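Local coordinates for protein phosphotriesterase, putative (Deinococcus radiodurans, PDB 4J35) that probably hydrolyses lactones with a pair of divalent metal ions, and was engineered here from a weak promiscuous lactonase template toward organophosphate hydrolysis, at residues Q166-T177 with L193-H204. The protein carries 7 engineered substitutions. Residues are numbered along the deposited sequence; the frame is centred on the assembly and turned at random.
With CO (cobalt (II) ion), chain B.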
ATOM      1  N   GLN A 166      -6.590   4.279  15.056  1.00 32.61           N
ATOM      2  CA  GLN A 166      -7.279   5.143  14.084  1.00 37.60           C
ATOM      3  C   GLN A 166      -8.243   6.101  14.836  1.00 38.01           C
ATOM      4  O   GLN A 166      -8.347   7.294  14.517  1.00 38.03           O
ATOM      5  CB  GLN A 166      -8.056   4.285  13.070  1.00 33.18           C
ATOM      6  CG  GLN A 166      -8.299   4.927  11.689  1.00 35.67           C
ATOM      7  CD  GLN A 166      -9.105   6.174  11.751  1.00 43.12           C
ATOM      8  OE1 GLN A 166     -10.192   6.204  12.362  1.00 44.28           O
ATOM      9  NE2 GLN A 166      -8.566   7.252  11.176  1.00 38.44           N
ATOM     10  N   ARG A 167      -8.933   5.573  15.825  1.00 45.70           N
ATOM     11  CA  ARG A 167      -9.869   6.395  16.575  1.00 40.16           C
ATOM     12  C   ARG A 167      -9.144   7.506  17.337  1.00 49.42           C
ATOM     13  O   ARG A 167      -9.625   8.635  17.404  1.00 48.80           O
ATOM     14  CB  ARG A 167     -10.708   5.514  17.511  1.00 48.19           C
ATOM     15  CG  ARG A 167     -11.753   4.720  16.742  1.00 46.48           C
ATOM     16  CD  ARG A 167     -12.532   3.761  17.606  1.00 60.53           C
ATOM     17  NE  ARG A 167     -13.122   4.416  18.772  1.00 75.14           N
ATOM     18  CZ  ARG A 167     -14.115   5.310  18.731  1.00 84.83           C
ATOM     19  NH1 ARG A 167     -14.649   5.691  17.572  1.00 80.80           N
ATOM     20  NH2 ARG A 167     -14.580   5.839  19.862  1.00 84.80           N
ATOM     21  N   GLU A 168      -7.975   7.189  17.884  1.00 42.94           N
ATOM     22  CA  GLU A 168      -7.224   8.122  18.715  1.00 48.75           C
ATOM     23  C   GLU A 168      -6.368   9.138  17.980  1.00 57.64           C
ATOM     24  O   GLU A 168      -6.064  10.196  18.526  1.00 60.50           O
ATOM     25  CB  GLU A 168      -6.316   7.348  19.643  1.00 44.08           C
ATOM     26  CG  GLU A 168      -7.080   6.515  20.641  1.00 54.11           C
ATOM     27  CD  GLU A 168      -6.178   5.617  21.448  1.00 56.56           C
ATOM     28  OE1 GLU A 168      -6.726   4.783  22.197  1.00 50.23           O
ATOM     29  OE2 GLU A 168      -4.932   5.753  21.335  1.00 47.13           O
ATOM     30  N   THR A 169      -5.962   8.830  16.756  1.00 47.55           N
ATOM     31  CA  THR A 169      -4.996   9.688  16.071  1.00 45.19           C
ATOM     32  C   THR A 169      -5.478  10.174  14.718  1.00 39.56           C
ATOM     33  O   THR A 169      -4.942  11.131  14.191  1.00 43.97           O
ATOM     34  CB  THR A 169      -3.675   8.938  15.814  1.00 53.16           C
ATOM     35  OG1 THR A 169      -3.929   7.908  14.862  1.00 43.00           O
ATOM     36  CG2 THR A 169      -3.129   8.312  17.109  1.00 54.18           C
ATOM     37  N   GLY A 170      -6.475   9.512  14.144  1.00 42.03           N
ATOM     38  CA  GLY A 170      -6.934   9.852  12.809  1.00 37.71           C
ATOM     39  C   GLY A 170      -6.023   9.318  11.702  1.00 42.39           C
ATOM     40  O   GLY A 170      -6.200   9.678  10.549  1.00 40.73           O
ATOM     41  N   VAL A 171      -5.073   8.454  12.041  1.00 40.19           N
ATOM     42  CA  VAL A 171      -4.099   7.949  11.028  1.00 34.53           C
ATOM     43  C   VAL A 171      -4.888   7.184   9.959  1.00 36.33           C
ATOM     44  O   VAL A 171      -5.885   6.537  10.269  1.00 39.94           O
ATOM     45  CB  VAL A 171      -2.977   7.099  11.676  1.00 35.25           C
ATOM     46  CG1 VAL A 171      -3.532   5.822  12.311  1.00 39.81           C
ATOM     47  CG2 VAL A 171      -1.884   6.725  10.658  1.00 33.43           C
ATOM     48  N   PRO A 172      -4.486   7.295   8.679  1.00 33.82           N
ATOM     49  CA  PRO A 172      -5.101   6.443   7.655  1.00 35.05           C
ATOM     50  C   PRO A 172      -4.724   4.938   7.816  1.00 28.14           C
ATOM     51  O   PRO A 172      -3.692   4.620   8.392  1.00 32.97           O
ATOM     52  CB  PRO A 172      -4.475   6.961   6.347  1.00 34.87           C
ATOM     53  CG  PRO A 172      -3.681   8.165   6.717  1.00 30.96           C
ATOM     54  CD  PRO A 172      -3.361   8.078   8.134  1.00 32.20           C
ATOM     55  N   ILE A 173      -5.551   4.053   7.267  1.00 32.57           N
ATOM     56  CA  ILE A 173      -5.300   2.601   7.251  1.00 28.82           C
ATOM     57  C   ILE A 173      -5.349   2.149   5.788  1.00 32.83           C
ATOM     58  O   ILE A 173      -6.314   2.483   5.061  1.00 31.06           O
ATOM     59  CB  ILE A 173      -6.423   1.859   8.038  1.00 32.91           C
ATOM     60  CG1 ILE A 173      -6.295   2.154   9.541  1.00 36.74           C
ATOM     61  CG2 ILE A 173      -6.392   0.352   7.799  1.00 33.47           C
ATOM     62  CD1 ILE A 173      -7.435   1.533  10.343  1.00 40.40           C
ATOM     63  N   ILE A 174      -4.294   1.459   5.329  1.00 32.69           N
ATOM     64  CA  ILE A 174      -4.349   0.821   4.027  1.00 34.37           C
ATOM     65  C   ILE A 174      -4.256  -0.685   4.205  1.00 30.41           C
ATOM     66  O   ILE A 174      -3.721  -1.165   5.189  1.00 31.01           O
ATOM     67  CB  ILE A 174      -3.218   1.325   3.069  1.00 29.55           C
ATOM     68  CG1 ILE A 174      -1.844   0.978   3.607  1.00 33.09           C
ATOM     69  CG2 ILE A 174      -3.371   2.850   2.876  1.00 33.34           C
ATOM     70  CD1 ILE A 174      -0.733   1.445   2.625  1.00 33.17           C
ATOM     71  N   THR A 175      -4.826  -1.443   3.285  1.00 28.61           N
ATOM     72  CA  THR A 175      -4.788  -2.878   3.466  1.00 29.24           C
ATOM     73  C   THR A 175      -4.279  -3.672   2.267  1.00 35.21           C
ATOM     74  O   THR A 175      -4.142  -3.166   1.149  1.00 34.70           O
ATOM     75  CB  THR A 175      -6.148  -3.473   3.841  1.00 29.07           C
ATOM     76  OG1 THR A 175      -6.957  -3.619   2.674  1.00 30.86           O
ATOM     77  CG2 THR A 175      -6.859  -2.584   4.845  1.00 31.03           C
ATOM     78  N   HIS A 176      -3.972  -4.934   2.577  1.00 36.71           N
ATOM     79  CA  HIS A 176      -3.690  -5.968   1.610  1.00 28.03           C
ATOM     80  C   HIS A 176      -4.839  -6.980   1.649  1.00 33.87           C
ATOM     81  O   HIS A 176      -5.229  -7.421   2.729  1.00 36.99           O
ATOM     82  CB  HIS A 176      -2.368  -6.663   2.014  1.00 37.06           C
ATOM     83  CG  HIS A 176      -2.099  -7.983   1.330  1.00 35.93           C
ATOM     84  ND1 HIS A 176      -1.116  -8.159   0.391  1.00 36.43           N
ATOM     85  CD2 HIS A 176      -2.632  -9.216   1.543  1.00 38.09           C
ATOM     86  CE1 HIS A 176      -1.084  -9.427   0.008  1.00 36.59           C
ATOM     87  NE2 HIS A 176      -1.995 -10.085   0.688  1.00 41.26           N
ATOM     88  N   THR A 177      -5.384  -7.316   0.489  1.00 33.32           N
ATOM     89  CA  THR A 177      -6.290  -8.449   0.362  1.00 35.52           C
ATOM     90  C   THR A 177      -5.596  -9.514  -0.474  1.00 37.78           C
ATOM     91  O   THR A 177      -4.862  -9.205  -1.417  1.00 37.15           O
ATOM     92  CB  THR A 177      -7.666  -8.083  -0.286  1.00 34.28           C
ATOM     93  OG1 THR A 177      -7.471  -7.491  -1.580  1.00 35.94           O
ATOM     94  CG2 THR A 177      -8.440  -7.099   0.588  1.00 35.90           C
ATOM     95  N   LEU A 193     -15.793  -1.496  14.101  1.00 38.86           N
ATOM     96  CA  LEU A 193     -14.904  -1.155  15.220  1.00 33.97           C
ATOM     97  C   LEU A 193     -14.778   0.358  15.372  1.00 34.75           C
ATOM     98  O   LEU A 193     -14.013   0.850  16.212  1.00 42.32           O
ATOM     99  CB  LEU A 193     -13.496  -1.787  15.025  1.00 37.11           C
ATOM    100  CG  LEU A 193     -13.384  -3.317  15.072  1.00 35.60           C
ATOM    101  CD1 LEU A 193     -11.998  -3.787  14.607  1.00 38.31           C
ATOM    102  CD2 LEU A 193     -13.672  -3.852  16.499  1.00 42.55           C
ATOM    103  N   GLY A 194     -15.558   1.100  14.582  1.00 37.48           N
ATOM    104  CA  GLY A 194     -15.623   2.550  14.684  1.00 37.22           C
ATOM    105  C   GLY A 194     -14.515   3.308  13.960  1.00 40.02           C
ATOM    106  O   GLY A 194     -14.306   4.502  14.190  1.00 41.92           O
ATOM    107  N   ALA A 195     -13.762   2.617  13.115  1.00 36.59           N
ATOM    108  CA  ALA A 195     -12.749   3.316  12.335  1.00 36.09           C
ATOM    109  C   ALA A 195     -13.420   4.197  11.285  1.00 36.03           C
ATOM    110  O   ALA A 195     -14.500   3.855  10.775  1.00 36.89           O
ATOM    111  CB  ALA A 195     -11.757   2.305  11.678  1.00 36.49           C
ATOM    112  N   ASP A 196     -12.758   5.306  10.931  1.00 37.74           N
ATOM    113  CA  ASP A 196     -13.334   6.320  10.041  1.00 36.19           C
ATOM    114  C   ASP A 196     -13.271   5.847   8.600  1.00 41.57           C
ATOM    115  O   ASP A 196     -12.177   5.662   8.071  1.00 36.21           O
ATOM    116  CB  ASP A 196     -12.542   7.615  10.208  1.00 35.53           C
ATOM    117  CG  ASP A 196     -13.111   8.784   9.424  1.00 30.62           C
ATOM    118  OD1 ASP A 196     -14.032   8.609   8.584  1.00 35.48           O
ATOM    119  OD2 ASP A 196     -12.587   9.899   9.641  1.00 43.55           O
ATOM    120  N   PRO A 197     -14.423   5.602   7.964  1.00 39.48           N
ATOM    121  CA  PRO A 197     -14.293   5.050   6.606  1.00 49.52           C
ATOM    122  C   PRO A 197     -13.625   5.997   5.608  1.00 49.22           C
ATOM    123  O   PRO A 197     -13.119   5.542   4.585  1.00 42.28           O
ATOM    124  CB  PRO A 197     -15.732   4.767   6.189  1.00 46.52           C
ATOM    125  CG  PRO A 197     -16.590   5.650   7.110  1.00 46.26           C
ATOM    126  CD  PRO A 197     -15.834   5.772   8.381  1.00 46.35           C
ATOM    127  N   ALA A 198     -13.585   7.285   5.912  1.00 39.23           N
ATOM    128  CA  ALA A 198     -12.968   8.255   5.001  1.00 48.78           C
ATOM    129  C   ALA A 198     -11.441   8.221   5.114  1.00 38.27           C
ATOM    130  O   ALA A 198     -10.739   8.967   4.412  1.00 38.72           O
ATOM    131  CB  ALA A 198     -13.492   9.661   5.287  1.00 57.43           C
ATOM    132  N   ARG A 199     -10.921   7.345   5.984  1.00 36.80           N
ATOM    133  CA  ARG A 199      -9.490   7.181   6.146  1.00 37.31           C
ATOM    134  C   ARG A 199      -9.087   5.714   5.996  1.00 28.85           C
ATOM    135  O   ARG A 199      -8.100   5.303   6.539  1.00 33.03           O
ATOM    136  CB  ARG A 199      -9.029   7.691   7.516  1.00 35.25           C
ATOM    137  CG  ARG A 199      -9.463   9.119   7.831  1.00 42.58           C
ATOM    138  CD  ARG A 199      -8.577  10.155   7.143  1.00 35.47           C
ATOM    139  NE  ARG A 199      -7.327  10.372   7.878  1.00 38.92           N
ATOM    140  CZ  ARG A 199      -6.380  11.217   7.495  1.00 34.76           C
ATOM    141  NH1 ARG A 199      -6.550  11.941   6.392  1.00 40.98           N
ATOM    142  NH2 ARG A 199      -5.305  11.376   8.241  1.00 39.88           N
ATOM    143  N   ILE A 200      -9.861   4.942   5.248  1.00 32.48           N
ATOM    144  CA  ILE A 200      -9.558   3.529   5.068  1.00 32.63           C
ATOM    145  C   ILE A 200      -9.463   3.260   3.558  1.00 30.83           C
ATOM    146  O   ILE A 200     -10.346   3.662   2.790  1.00 30.36           O
ATOM    147  CB  ILE A 200     -10.673   2.656   5.655  1.00 42.15           C
ATOM    148  CG1 ILE A 200     -10.614   2.719   7.192  1.00 39.69           C
ATOM    149  CG2 ILE A 200     -10.556   1.235   5.149  1.00 36.40           C
ATOM    150  CD1 ILE A 200     -11.793   2.067   7.875  1.00 30.19           C
ATOM    151  N   MET A 201      -8.382   2.610   3.139  1.00 33.37           N
ATOM    152  CA  MET A 201      -8.233   2.231   1.744  1.00 31.41           C
ATOM    153  C   MET A 201      -8.106   0.720   1.704  1.00 29.22           C
ATOM    154  O   MET A 201      -7.106   0.147   2.185  1.00 32.22           O
ATOM    155  CB  MET A 201      -6.972   2.875   1.106  1.00 36.70           C
ATOM    156  CG  MET A 201      -6.966   2.724  -0.363  1.00 35.00           C
ATOM    157  SD  MET A 201      -5.499   3.533  -1.123  1.00 32.08           S
ATOM    158  CE  MET A 201      -4.290   2.275  -0.751  1.00 37.98           C
ATOM    159  N   ILE A 202      -9.093   0.050   1.128  1.00 32.03           N
ATOM    160  CA  ILE A 202      -9.020  -1.399   1.086  1.00 28.72           C
ATOM    161  C   ILE A 202      -8.232  -1.727  -0.148  1.00 28.31           C
ATOM    162  O   ILE A 202      -8.610  -1.317  -1.248  1.00 31.36           O
ATOM    163  CB  ILE A 202     -10.370  -2.063   0.931  1.00 35.23           C
ATOM    164  CG1 ILE A 202     -11.290  -1.659   2.106  1.00 35.04           C
ATOM    165  CG2 ILE A 202     -10.219  -3.579   0.827  1.00 28.99           C
ATOM    166  CD1 ILE A 202     -10.730  -2.056   3.529  1.00 35.98           C
ATOM    167  N   GLY A 203      -7.150  -2.454   0.040  1.00 29.16           N
ATOM    168  CA  GLY A 203      -6.222  -2.673  -1.058  1.00 31.23           C
ATOM    169  C   GLY A 203      -6.396  -3.912  -1.902  1.00 32.64           C
ATOM    170  O   GLY A 203      -7.141  -4.827  -1.580  1.00 35.12           O
ATOM    171  N   HIS A 204      -5.646  -3.922  -3.005  1.00 33.58           N
ATOM    172  CA  HIS A 204      -5.615  -5.015  -3.964  1.00 29.25           C
ATOM    173  C   HIS A 204      -7.001  -5.426  -4.463  1.00 32.53           C
ATOM    174  O   HIS A 204      -7.241  -6.604  -4.783  1.00 35.34           O
ATOM    175  CB  HIS A 204      -4.835  -6.227  -3.388  1.00 33.55           C
ATOM    176  CG  HIS A 204      -3.473  -5.901  -2.845  1.00 32.41           C
ATOM    177  ND1 HIS A 204      -2.718  -4.831  -3.280  1.00 32.84           N
ATOM    178  CD2 HIS A 204      -2.725  -6.519  -1.901  1.00 30.25           C
ATOM    179  CE1 HIS A 204      -1.558  -4.818  -2.633  1.00 28.29           C
ATOM    180  NE2 HIS A 204      -1.544  -5.824  -1.781  1.00 30.75           N
TER
HETATM  181 CO    CO B 401      -0.105  -6.539  -0.584  1.00 31.63          CO
HETATM  182  O   HOH W   1     -10.059  10.136  11.305  1.00 38.98           O
HETATM  183  O   HOH W   2      -6.216  -9.242  -4.120  1.00 40.98           O
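The guanidinium of Arg-199 carries Pro-172 CG over one face and Gly-170 O at its edge, in plane; NE and NH2 both grip that one oxygen side-on, each at 3.0 Å. Bends at chi2 (-79°) and chi3 (-81°) fold the arginine back alongside the proline ring, while NH1 hydrogen-bonds to Gly-323 O and Arg-320 O. With alanine in place of Arg-199, Gly-170 O would probably lose these two N-H donors and the Pro-172 ring the flat group lying against it. The amide of Gln-166 works two ways: OE1 takes Asp-196 N at 3.1 Å from above its carbonyl plane, and NE2 gives a bond in the amide plane to Val-171 O. Beyond, the backbones pair in parallel, Ile-173 N to Arg-199 O, Met-201 N to Ile-173 O (2.8 Å) and Thr-175 N to Met-201 O. Thr-175 OG1 then accepts a nearly straight bond from Gly-203 N (2.9 Å) and is also hydrogen-bonded to Gln-186 OE1; Thr-177 OG1 donates to Gly-203 O at 2.7 Å. At the edge of the His-204 ring, in plane, lie Thr-177 O and His-176 ND1. The two imidazoles, planes 83° apart, share one cobalt, at 2.1 Å from His-176 ND1 and 2.0 Å from His-204 NE2; Gln-178 and Asp-227 hold their other nitrogens. Neighbouring parallel strands of a beta-alpha-beta unit, joined through helix 183-192, thus deliver metal ligands from their C-terminal ends, as in the binuclear TIM-barrel site of the phosphotriesterase family.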